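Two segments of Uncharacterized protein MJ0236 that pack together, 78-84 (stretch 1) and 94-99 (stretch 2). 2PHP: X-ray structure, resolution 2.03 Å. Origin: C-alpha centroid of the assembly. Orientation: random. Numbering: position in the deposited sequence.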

# COMPACT_ATOMS: atom_id res chain seq x y z
N HIS B 78 6.85 17.87 13.49
CA HIS B 78 8.10 17.44 14.11
C HIS B 78 9.36 17.81 13.32
O HIS B 78 10.18 18.58 13.81
CB HIS B 78 8.06 15.92 14.33
CG HIS B 78 9.27 15.39 15.04
ND1 HIS B 78 9.51 15.60 16.38
CD2 HIS B 78 10.31 14.65 14.58
CE1 HIS B 78 10.66 15.03 16.71
NE2 HIS B 78 11.16 14.44 15.64
N ILE B 79 9.51 17.28 12.11
CA ILE B 79 10.68 17.59 11.29
C ILE B 79 10.62 19.05 10.83
O ILE B 79 11.65 19.65 10.53
CB ILE B 79 10.77 16.67 10.04
CG1 ILE B 79 10.84 15.20 10.46
CG2 ILE B 79 12.01 17.03 9.23
CD1 ILE B 79 12.09 14.82 11.20
N ALA B 80 9.42 19.61 10.76
CA ALA B 80 9.27 21.00 10.34
C ALA B 80 9.97 21.91 11.36
O ALA B 80 10.63 22.88 10.99
CB ALA B 80 7.80 21.36 10.24
N LYS B 81 9.82 21.60 12.65
CA LYS B 81 10.45 22.40 13.71
C LYS B 81 11.96 22.43 13.51
O LYS B 81 12.60 23.45 13.75
CB LYS B 81 10.14 21.81 15.09
CG LYS B 81 8.68 21.93 15.55
CD LYS B 81 8.53 21.35 16.95
CE LYS B 81 7.07 21.13 17.35
NZ LYS B 81 6.32 22.40 17.47
N ILE B 82 12.53 21.32 13.06
CA ILE B 82 13.96 21.26 12.83
C ILE B 82 14.37 22.15 11.65
O ILE B 82 15.30 22.95 11.77
CB ILE B 82 14.44 19.81 12.56
CG1 ILE B 82 14.21 18.95 13.80
CG2 ILE B 82 15.91 19.83 12.17
CD1 ILE B 82 14.39 17.43 13.55
N ILE B 83 13.69 22.01 10.53
CA ILE B 83 13.99 22.81 9.34
C ILE B 83 13.82 24.31 9.57
O ILE B 83 14.70 25.10 9.24
CB ILE B 83 13.14 22.36 8.14
CG1 ILE B 83 13.48 20.91 7.79
CG2 ILE B 83 13.41 23.28 6.94
CD1 ILE B 83 12.54 20.25 6.81
N LEU B 84 12.68 24.71 10.14
CA LEU B 84 12.46 26.13 10.40
C LEU B 84 13.49 26.69 11.37
O LEU B 84 13.88 27.85 11.26
CB LEU B 84 11.05 26.36 10.94
CG LEU B 84 9.99 26.54 9.84
CD1 LEU B 84 9.91 25.27 9.00
CD2 LEU B 84 8.64 26.86 10.47
N ARG B 94 16.65 23.60 3.48
CA ARG B 94 15.20 23.37 3.42
C ARG B 94 14.77 21.91 3.64
O ARG B 94 13.58 21.62 3.62
CB ARG B 94 14.67 23.83 2.05
CG ARG B 94 14.98 25.28 1.72
CD ARG B 94 14.44 25.69 0.35
NE ARG B 94 15.10 24.99 -0.76
CZ ARG B 94 14.56 23.97 -1.42
NH1 ARG B 94 13.36 23.53 -1.09
NH2 ARG B 94 15.23 23.40 -2.42
N ALA B 95 15.71 21.00 3.87
CA ALA B 95 15.34 19.59 4.04
C ALA B 95 16.02 18.84 5.18
O ALA B 95 17.14 19.17 5.60
CB ALA B 95 15.57 18.84 2.73
N CYS B 96 15.33 17.81 5.66
CA CYS B 96 15.82 16.99 6.76
C CYS B 96 15.17 15.61 6.80
O CYS B 96 13.99 15.45 6.46
CB CYS B 96 15.58 17.71 8.09
SG CYS B 96 16.02 16.76 9.57
N MSE B 97 15.95 14.62 7.22
CA MSE B 97 15.48 13.25 7.35
C MSE B 97 16.08 12.66 8.62
O MSE B 97 17.28 12.81 8.85
CB MSE B 97 15.92 12.40 6.16
CG MSE B 97 15.60 10.93 6.34
SE MSE B 97 16.01 9.88 4.78
CE MSE B 97 15.17 8.21 5.26
N ASN B 98 15.26 12.01 9.45
CA ASN B 98 15.79 11.42 10.67
C ASN B 98 16.09 9.95 10.42
O ASN B 98 15.30 9.26 9.77
CB ASN B 98 14.81 11.57 11.83
CG ASN B 98 13.50 10.82 11.61
OD1 ASN B 98 12.73 11.13 10.70
ND2 ASN B 98 13.24 9.81 12.45
N ILE B 99 17.24 9.48 10.90
CA ILE B 99 17.64 8.09 10.73
C ILE B 99 18.14 7.51 12.05
O ILE B 99 18.41 8.25 13.01
CB ILE B 99 18.75 7.93 9.66
CG1 ILE B 99 20.05 8.56 10.15
CG2 ILE B 99 18.31 8.58 8.36
CD1 ILE B 99 21.19 8.42 9.15

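No hydrogen bond joins the two segments, and the contact converges on a single small side chain: Cys 96 touches Ile 79, Ile 82 and Ile 83, and it loses more surface to the opposing segment than any other residue. The evidence is in three apolar distances. Ile 79 CG2 lies 3.8 Å from Cys 96 CB, Ile 83 CG1 lies 3.8 Å from the same Cys 96 CB, and Ile 82 CG2 lies 4.0 Å from Cys 96 SG. All are van der Waals separations, so the cysteine meets the helix through packing, without a hydrogen bond.

The arrangement follows from periodicity. On the helix, the CA-to-CB bonds of Ile 79, Ile 82 and Ile 83 point toward the strand, the i, i+3, i+4 spacing that places side chains on one face of a helix; Ile 83 N donates to Ile 79 O at 3.1 Å, linking two of these residues through the backbone. On the strand, the CA-to-CB bonds of Cys 96 and Asn 98 point toward the helix and those of Ala 95 and Met 97, a selenomethionine, away, the alternation usual in a strand. The axes approach to 8.1 Å at 133° between their N-to-C directions, an oblique crossing that is closer to antiparallel than to parallel.

Backbone atoms also contribute to the surface met by Ile 79 and Ile 83. Ile 83 CD1 sits 3.6 Å from Arg 94 O and 4.0 Å from Ala 95 CA, so it packs against main chain where the CA-to-CB bonds of Arg 94 and Ala 95 point away from the helix. Ile 79 CG2 is 3.8 Å from Cys 96 O, and Ile 79 CD1 reaches 3.8 Å from Asn 98 OD1. That last approach is a methyl beside a polar atom; Asn 98 OD1 is hydrogen-bonded elsewhere in the structure. The buried total, 286 Å² over both sides, is that of a small contact.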